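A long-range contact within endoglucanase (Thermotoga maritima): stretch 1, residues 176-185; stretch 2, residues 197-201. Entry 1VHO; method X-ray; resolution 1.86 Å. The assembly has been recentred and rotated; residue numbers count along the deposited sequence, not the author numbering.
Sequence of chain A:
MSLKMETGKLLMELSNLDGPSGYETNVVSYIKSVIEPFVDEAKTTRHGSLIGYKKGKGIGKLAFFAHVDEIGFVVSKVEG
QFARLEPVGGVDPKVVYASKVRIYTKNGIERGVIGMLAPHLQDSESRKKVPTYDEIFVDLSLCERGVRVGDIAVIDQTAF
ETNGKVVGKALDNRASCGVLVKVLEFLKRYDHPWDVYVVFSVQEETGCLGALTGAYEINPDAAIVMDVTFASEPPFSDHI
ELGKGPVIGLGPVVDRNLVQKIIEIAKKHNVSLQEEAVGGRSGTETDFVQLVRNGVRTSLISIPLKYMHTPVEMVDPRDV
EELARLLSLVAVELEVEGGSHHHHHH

Stretch 1 176-185: SCGVLVKVLE
Stretch 2 197-201: YVVFS

Residues 176-185 form one span of a longer helix, with phi/psi near -62/-42 and i-to-i+4 hydrogen bonds such as Val-181 N to Cys-177 O (2.9 Å) and Leu-184 N to Leu-180 O (3.3 Å). Residues 197-201 form an extended strand, phi -88 to -121 and psi 97 to 133. The axes approach to 9.4 Å and run nearly antiparallel, 156° between their N-to-C directions. CA to CA, the register pairs Cys-177 with Phe-200 (6.9 Å) and Leu-180 with Val-198 (6.7 Å).

No hydrogen bond crosses the interface; the 308 Å² buried between the stretches, both sides summed, is packed mainly by apolar side chains. Strand alternation presents Val-198 toward the helix, while Tyr-197 and Val-199 point away. Val-198 (t) is a short, branched bump lodged between two leucines one helical turn apart: its CG1 lies 3.4 Å from Leu-180 CB, and its CG2 3.8 Å from Leu-184 CD2. Both leucines point toward the strand and adopt the m,t rotamer. Leu-180 also extends CD1 to 4.0 Å from Val-199 O, so it touches strand backbone as well as side chains.

Phe-200 (chi1 -56°, m; chi2 89°) leaves the strand sideways, but its ring reaches the helix, and the residue has the largest area covered, 82 Å². Its ring fits among Cys-177, Leu-180 and Val-181: Phe-200 CE2 is 3.7 Å from Leu-180 CB, and Phe-200 CZ is 4.3 Å from Val-181 CG2 (Val-181 is t). Cys-177 O lies at the ring edge, 3.7 Å from Phe-200 CE2. Cys-177 SG (m) is also edge-on, 4.1 Å from Phe-200 CD2 and 5.4 Å from the Phe-200 ring centroid, 83° off the ring normal.

Lys-182 NZ and Glu-185 OE2 form a salt bridge at 2.8 Å, and both side chains are out of reach of the strand.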

ATOM      1  N   SER A 176      -2.983  -0.594   4.019  1.00 13.27           N
ATOM      2  CA  SER A 176      -2.130  -0.079   5.080  1.00 14.66           C
ATOM      3  C   SER A 176      -2.229   1.444   5.213  1.00 15.13           C
ATOM      4  O   SER A 176      -2.191   1.995   6.325  1.00 14.20           O
ATOM      5  CB  SER A 176      -0.665  -0.466   4.813  1.00 13.80           C
ATOM      6  OG  SER A 176      -0.527  -1.910   4.882  1.00 18.09           O
ATOM      7  N   CYS A 177      -2.351   2.139   4.083  1.00 13.82           N
ATOM      8  CA  CYS A 177      -2.570   3.576   4.085  1.00 14.48           C
ATOM      9  C   CYS A 177      -3.899   3.813   4.852  1.00 13.70           C
ATOM     10  O   CYS A 177      -3.907   4.718   5.687  1.00 13.79           O
ATOM     11  CB  CYS A 177      -2.763   4.142   2.636  1.00 15.25           C
ATOM     12  SG  CYS A 177      -1.133   4.111   1.771  1.00 14.28           S
ATOM     13  N   GLY A 178      -4.912   3.046   4.596  1.00 13.99           N
ATOM     14  CA  GLY A 178      -6.232   3.145   5.246  1.00 15.94           C
ATOM     15  C   GLY A 178      -6.056   2.954   6.785  1.00 16.74           C
ATOM     16  O   GLY A 178      -6.626   3.692   7.578  1.00 14.87           O
ATOM     17  N   VAL A 179      -5.263   1.961   7.187  1.00 15.72           N
ATOM     18  CA  VAL A 179      -5.040   1.741   8.637  1.00 15.38           C
ATOM     19  C   VAL A 179      -4.453   3.009   9.268  1.00 17.11           C
ATOM     20  O   VAL A 179      -4.920   3.524  10.289  1.00 15.31           O
ATOM     21  CB  VAL A 179      -3.981   0.627   8.875  1.00 12.46           C
ATOM     22  CG1 VAL A 179      -3.592   0.610  10.399  1.00 12.32           C
ATOM     23  CG2 VAL A 179      -4.458  -0.733   8.444  1.00 13.80           C
ATOM     24  N   LEU A 180      -3.434   3.591   8.604  1.00 15.36           N
ATOM     25  CA  LEU A 180      -2.786   4.771   9.201  1.00 15.91           C
ATOM     26  C   LEU A 180      -3.691   5.985   9.224  1.00 17.16           C
ATOM     27  O   LEU A 180      -3.604   6.800  10.179  1.00 16.33           O
ATOM     28  CB  LEU A 180      -1.426   5.012   8.538  1.00 17.89           C
ATOM     29  CG  LEU A 180      -0.444   3.813   8.680  1.00 18.11           C
ATOM     30  CD1 LEU A 180       0.943   4.259   8.232  1.00 18.09           C
ATOM     31  CD2 LEU A 180      -0.385   3.366  10.159  1.00 17.78           C
ATOM     32  N   VAL A 181      -4.551   6.109   8.205  1.00 16.84           N
ATOM     33  CA  VAL A 181      -5.515   7.255   8.232  1.00 17.60           C
ATOM     34  C   VAL A 181      -6.457   7.061   9.426  1.00 17.48           C
ATOM     35  O   VAL A 181      -6.709   8.036  10.191  1.00 17.15           O
ATOM     36  CB  VAL A 181      -6.321   7.294   6.917  1.00 15.77           C
ATOM     37  CG1 VAL A 181      -7.524   8.251   7.055  1.00 16.19           C
ATOM     38  CG2 VAL A 181      -5.407   7.792   5.784  1.00 14.51           C
ATOM     39  N   LYS A 182      -6.935   5.834   9.614  1.00 15.90           N
ATOM     40  CA  LYS A 182      -7.861   5.540  10.739  1.00 16.47           C
ATOM     41  C   LYS A 182      -7.158   5.716  12.084  1.00 16.96           C
ATOM     42  O   LYS A 182      -7.791   6.151  13.069  1.00 16.34           O
ATOM     43  CB  LYS A 182      -8.483   4.159  10.594  1.00 17.20           C
ATOM     44  CG  LYS A 182      -9.456   4.014   9.408  1.00 21.30           C
ATOM     45  CD  LYS A 182     -10.684   4.917   9.515  1.00 26.03           C
ATOM     46  CE  LYS A 182     -11.686   4.413  10.526  1.00 27.51           C
ATOM     47  NZ  LYS A 182     -12.913   5.238  10.558  1.00 28.23           N
ATOM     48  N   VAL A 183      -5.878   5.362  12.190  1.00 14.37           N
ATOM     49  CA  VAL A 183      -5.187   5.590  13.482  1.00 17.56           C
ATOM     50  C   VAL A 183      -5.279   7.078  13.875  1.00 17.77           C
ATOM     51  O   VAL A 183      -5.535   7.435  15.026  1.00 16.88           O
ATOM     52  CB  VAL A 183      -3.694   5.242  13.362  1.00 17.65           C
ATOM     53  CG1 VAL A 183      -2.894   5.667  14.602  1.00 18.98           C
ATOM     54  CG2 VAL A 183      -3.516   3.741  13.155  1.00 19.92           C
ATOM     55  N   LEU A 184      -4.987   7.973  12.918  1.00 16.63           N
ATOM     56  CA  LEU A 184      -5.039   9.416  13.221  1.00 17.34           C
ATOM     57  C   LEU A 184      -6.433   9.824  13.635  1.00 18.74           C
ATOM     58  O   LEU A 184      -6.616  10.568  14.620  1.00 19.12           O
ATOM     59  CB  LEU A 184      -4.521  10.217  12.023  1.00 17.32           C
ATOM     60  CG  LEU A 184      -3.009  10.065  11.760  1.00 18.17           C
ATOM     61  CD1 LEU A 184      -2.643  10.669  10.416  1.00 20.16           C
ATOM     62  CD2 LEU A 184      -2.187  10.775  12.842  1.00 19.01           C
ATOM     63  N   GLU A 185      -7.464   9.296  12.975  1.00 17.62           N
ATOM     64  CA  GLU A 185      -8.829   9.598  13.352  1.00 19.49           C
ATOM     65  C   GLU A 185      -9.100   9.142  14.777  1.00 22.49           C
ATOM     66  O   GLU A 185      -9.616   9.921  15.584  1.00 21.62           O
ATOM     67  CB  GLU A 185      -9.842   9.000  12.375  1.00 23.88           C
ATOM     68  CG  GLU A 185     -11.272   9.326  12.784  1.00 28.78           C
ATOM     69  CD  GLU A 185     -12.290   8.401  12.172  1.00 35.09           C
ATOM     70  OE1 GLU A 185     -13.391   8.274  12.763  1.00 40.70           O
ATOM     71  OE2 GLU A 185     -11.997   7.762  11.158  1.00 32.94           O
ATOM     72  N   TYR A 197       4.259   9.820  14.574  1.00 20.00           N
ATOM     73  CA  TYR A 197       4.645  10.203  13.233  1.00 20.68           C
ATOM     74  C   TYR A 197       4.124   9.103  12.288  1.00 19.81           C
ATOM     75  O   TYR A 197       4.461   7.941  12.490  1.00 19.88           O
ATOM     76  CB  TYR A 197       6.142  10.333  13.053  1.00 22.73           C
ATOM     77  CG  TYR A 197       6.746  11.445  13.900  1.00 26.45           C
ATOM     78  CD1 TYR A 197       6.958  11.226  15.265  1.00 25.34           C
ATOM     79  CD2 TYR A 197       7.031  12.688  13.353  1.00 26.82           C
ATOM     80  CE1 TYR A 197       7.478  12.218  16.060  1.00 28.49           C
ATOM     81  CE2 TYR A 197       7.560  13.691  14.162  1.00 28.16           C
ATOM     82  CZ  TYR A 197       7.806  13.445  15.487  1.00 30.41           C
ATOM     83  OH  TYR A 197       8.348  14.409  16.315  1.00 31.47           O
ATOM     84  N   VAL A 198       3.278   9.510  11.352  1.00 19.71           N
ATOM     85  CA  VAL A 198       2.666   8.525  10.427  1.00 18.78           C
ATOM     86  C   VAL A 198       3.248   8.767   9.064  1.00 20.07           C
ATOM     87  O   VAL A 198       3.039   9.843   8.468  1.00 20.54           O
ATOM     88  CB  VAL A 198       1.149   8.647  10.523  1.00 22.08           C
ATOM     89  CG1 VAL A 198       0.499   7.627   9.641  1.00 20.38           C
ATOM     90  CG2 VAL A 198       0.681   8.429  11.976  1.00 26.74           C
ATOM     91  N   VAL A 199       3.913   7.751   8.501  1.00 17.34           N
ATOM     92  CA  VAL A 199       4.644   7.944   7.258  1.00 18.78           C
ATOM     93  C   VAL A 199       4.106   7.141   6.070  1.00 18.24           C
ATOM     94  O   VAL A 199       3.975   5.922   6.134  1.00 18.71           O
ATOM     95  CB  VAL A 199       6.104   7.513   7.519  1.00 18.61           C
ATOM     96  CG1 VAL A 199       6.983   7.713   6.279  1.00 18.94           C
ATOM     97  CG2 VAL A 199       6.688   8.218   8.748  1.00 19.48           C
ATOM     98  N   PHE A 200       3.756   7.870   5.031  1.00 16.82           N
ATOM     99  CA  PHE A 200       3.250   7.333   3.770  1.00 17.60           C
ATOM    100  C   PHE A 200       4.373   7.505   2.740  1.00 18.31           C
ATOM    101  O   PHE A 200       4.568   8.573   2.133  1.00 19.25           O
ATOM    102  CB  PHE A 200       1.968   8.083   3.357  1.00 17.42           C
ATOM    103  CG  PHE A 200       0.873   8.069   4.399  1.00 15.34           C
ATOM    104  CD1 PHE A 200       0.813   9.070   5.367  1.00 17.77           C
ATOM    105  CD2 PHE A 200      -0.077   7.065   4.429  1.00 15.81           C
ATOM    106  CE1 PHE A 200      -0.203   9.067   6.325  1.00 18.45           C
ATOM    107  CE2 PHE A 200      -1.071   7.020   5.398  1.00 15.45           C
ATOM    108  CZ  PHE A 200      -1.136   8.052   6.353  1.00 17.91           C
ATOM    109  N   SER A 201       5.142   6.463   2.521  1.00 19.34           N
ATOM    110  CA  SER A 201       6.304   6.442   1.675  1.00 20.63           C
ATOM    111  C   SER A 201       6.086   6.141   0.205  1.00 22.59           C
ATOM    112  O   SER A 201       5.469   5.135  -0.143  1.00 21.39           O
ATOM    113  CB  SER A 201       7.269   5.334   2.206  1.00 23.67           C
ATOM    114  OG  SER A 201       8.557   5.499   1.644  1.00 30.62           O
TER